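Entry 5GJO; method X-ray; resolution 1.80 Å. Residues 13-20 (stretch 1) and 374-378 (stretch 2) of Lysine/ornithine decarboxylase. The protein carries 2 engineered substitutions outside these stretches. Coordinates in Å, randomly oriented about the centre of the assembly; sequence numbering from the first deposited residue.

Stretch 1 (13-20) KTLAKRIP
Stretch 2, residues 374-378: DQPEY

Stretch 1 is the end of a helix that begins earlier in the chain. Residues 13-18 are helical, with phi/psi near -65/-40, and Ala-16 has a shallower psi of -21°. Lys-17 N bonds Lys-13 O at 3.0 Å, Arg-18 N bonds Thr-14 O at 3.3 Å, and Ile-19 N bonds Leu-15 O at 2.8 Å. Ile-19 leaves the helix at phi/psi -122/125, and Pro-20 continues extended at -66/135.

Stretch 2 enters a helix. Asp-374 is at -94/4. Gln-375, at -110/151, is the N-cap residue. The helix starts at Pro-376 (-65/-25), runs through Glu-377 (-60/-35) and Tyr-378 (-66/-47), and continues beyond. A weak bond joins Tyr-378 N to Gln-375 O at 3.2 Å.

The two backbones do not touch each other; nearly all of the contact is between side chains. Leu-15 N lies 3.6 Å from Glu-377 OE2, without a hydrogen bond. The two chains run in roughly opposite directions. The nearest CA atoms, Leu-15 CA and Glu-377 CA, lie 7.9 Å apart. The contact buries 243 Å² in total, and Glu-377 contributes the largest share.

The charged pairing is Arg-18 with Glu-377. CA-to-CB points toward the other stretch in both residues. Arg-18 has chi1 t, chi2 t, chi3 p and chi4 -109°. Glu-377 has chi1 m, chi2 p and chi3 10°. Two nitrogens meet two oxygens: Arg-18 NH1 to Glu-377 OE1 is 2.8 Å, and Arg-18 NH2 to Glu-377 OE2 is 3.0 Å. The N-H...O angles are 155° and 166°. This salt bridge is therefore bidentate, combining opposite charges with two directed hydrogen bonds.

Neutral groups extend the network. Thr-14, chi1 p, donates from OG1 to Glu-377 OE2 at 2.6 Å, so that oxygen accepts from both Thr-14 and Arg-18. Gln-375, with chi1 m, chi2 m and chi3 -49°, accepts at OE1 from Arg-18 NH1 at 2.9 Å and 153°. Its NE2 is bonded elsewhere in the structure. Gln-375 OE1 and Glu-377 OE1 both lie at the guanidinium edge, near its plane, where the N-H groups point.

Water 1 bridges Arg-18 and Gln-375. It accepts from Arg-18 NE at 2.9 Å and donates to Gln-375 OE1 at 2.7 Å.

Van der Waals contacts accompany these bonds. Pro-376, with a C-gamma endo ring, lies over one guanidinium face, its CD 3.7 Å from Arg-18 NH1. Leu-15 (chi1 m, chi2 t) starts sideways, but its end comes nearer: Leu-15 CD2 is 3.6 Å from Glu-377 OE1 and 4.2 Å from Gln-375 CG. Ile-19 (chi1 m, chi2 t) makes a looser contact, with Ile-19 CD1 4.3 Å from Gln-375 OE1.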

# COMPACT_ATOMS: atom_id res chain seq x y z
N LYS A 13 18.35 -18.43 11.29
CA LYS A 13 19.04 -19.29 10.34
C LYS A 13 18.23 -20.57 9.97
O LYS A 13 18.07 -20.90 8.80
CB LYS A 13 20.36 -19.72 10.96
CG LYS A 13 21.18 -20.72 10.17
CD LYS A 13 22.55 -21.11 10.85
CE LYS A 13 23.47 -21.73 9.76
NZ LYS A 13 24.71 -22.40 10.25
N THR A 14 17.71 -21.26 11.00
CA THR A 14 16.99 -22.47 10.78
C THR A 14 15.63 -22.19 10.12
O THR A 14 15.23 -22.89 9.17
CB THR A 14 16.92 -23.33 12.04
OG1 THR A 14 16.17 -22.73 13.09
CG2 THR A 14 18.44 -23.67 12.53
N LEU A 15 14.97 -21.13 10.57
CA LEU A 15 13.70 -20.77 9.94
C LEU A 15 13.91 -20.49 8.45
O LEU A 15 13.13 -20.94 7.59
CB LEU A 15 13.04 -19.56 10.67
CG LEU A 15 12.39 -19.91 12.02
CD1 LEU A 15 12.24 -18.62 12.83
CD2 LEU A 15 11.01 -20.50 11.73
N ALA A 16 14.91 -19.68 8.14
CA ALA A 16 15.11 -19.23 6.73
C ALA A 16 15.67 -20.33 5.84
O ALA A 16 15.51 -20.27 4.61
CB ALA A 16 15.98 -17.99 6.71
N LYS A 17 16.30 -21.33 6.42
CA LYS A 17 16.69 -22.50 5.64
C LYS A 17 15.47 -23.25 5.13
O LYS A 17 15.45 -23.76 4.05
CB LYS A 17 17.49 -23.44 6.51
CG LYS A 17 18.92 -23.61 6.10
CD LYS A 17 19.63 -24.60 7.01
CE LYS A 17 20.82 -23.98 7.74
NZ LYS A 17 20.88 -24.37 9.19
N ARG A 18 14.50 -23.38 6.03
CA ARG A 18 13.21 -24.01 5.78
C ARG A 18 12.20 -23.24 4.94
O ARG A 18 11.51 -23.80 4.12
CB ARG A 18 12.60 -24.44 7.09
CG ARG A 18 11.44 -25.37 6.95
CD ARG A 18 11.13 -26.01 8.29
NE ARG A 18 10.59 -25.08 9.26
CZ ARG A 18 11.24 -24.63 10.33
NH1 ARG A 18 10.64 -23.80 11.13
NH2 ARG A 18 12.47 -25.01 10.58
N ILE A 19 12.13 -21.94 5.18
CA ILE A 19 11.09 -21.10 4.62
C ILE A 19 11.69 -19.97 3.80
O ILE A 19 12.46 -19.20 4.30
CB ILE A 19 10.27 -20.48 5.77
CG1 ILE A 19 9.72 -21.54 6.72
CG2 ILE A 19 9.16 -19.61 5.23
CD1 ILE A 19 9.26 -20.98 8.04
N PRO A 20 11.28 -19.82 2.54
CA PRO A 20 11.85 -18.72 1.77
C PRO A 20 11.47 -17.34 2.27
O PRO A 20 10.30 -17.05 2.55
CB PRO A 20 11.24 -18.87 0.35
CG PRO A 20 10.40 -20.07 0.37
CD PRO A 20 10.26 -20.61 1.78
N ASP A 374 3.91 -23.28 15.90
CA ASP A 374 3.80 -24.46 15.05
C ASP A 374 5.16 -24.93 14.53
O ASP A 374 5.23 -25.83 13.73
CB ASP A 374 2.84 -24.23 13.90
CG ASP A 374 1.41 -24.10 14.35
OD1 ASP A 374 1.10 -24.63 15.41
OD2 ASP A 374 0.61 -23.48 13.65
N GLN A 375 6.23 -24.27 14.95
CA GLN A 375 7.57 -24.52 14.38
C GLN A 375 8.42 -25.22 15.41
O GLN A 375 8.24 -25.05 16.54
CB GLN A 375 8.35 -23.23 14.03
CG GLN A 375 7.53 -22.27 13.16
CD GLN A 375 7.00 -22.91 11.92
OE1 GLN A 375 7.73 -23.58 11.17
NE2 GLN A 375 5.74 -22.66 11.65
N PRO A 376 9.38 -26.02 14.95
CA PRO A 376 10.22 -26.72 15.89
C PRO A 376 11.06 -25.80 16.72
O PRO A 376 11.43 -26.14 17.82
CB PRO A 376 11.14 -27.59 15.02
CG PRO A 376 11.03 -27.09 13.64
CD PRO A 376 9.65 -26.45 13.55
N GLU A 377 11.37 -24.62 16.24
CA GLU A 377 12.12 -23.66 17.07
C GLU A 377 11.41 -23.28 18.37
O GLU A 377 12.07 -23.05 19.38
CB GLU A 377 12.44 -22.38 16.29
CG GLU A 377 13.40 -22.56 15.12
CD GLU A 377 12.85 -23.24 13.84
OE1 GLU A 377 11.63 -23.46 13.72
OE2 GLU A 377 13.66 -23.55 12.87
N TYR A 378 10.09 -23.19 18.37
CA TYR A 378 9.32 -22.94 19.59
C TYR A 378 9.43 -24.07 20.53
O TYR A 378 9.70 -23.89 21.74
CB TYR A 378 7.86 -22.70 19.22
CG TYR A 378 6.97 -22.55 20.37
CD1 TYR A 378 6.99 -21.38 21.19
CD2 TYR A 378 6.10 -23.59 20.71
CE1 TYR A 378 6.10 -21.27 22.29
CE2 TYR A 378 5.30 -23.51 21.83
CZ TYR A 378 5.24 -22.34 22.57
OH TYR A 378 4.39 -22.24 23.65
O HOH W 1 7.86 -24.51 8.65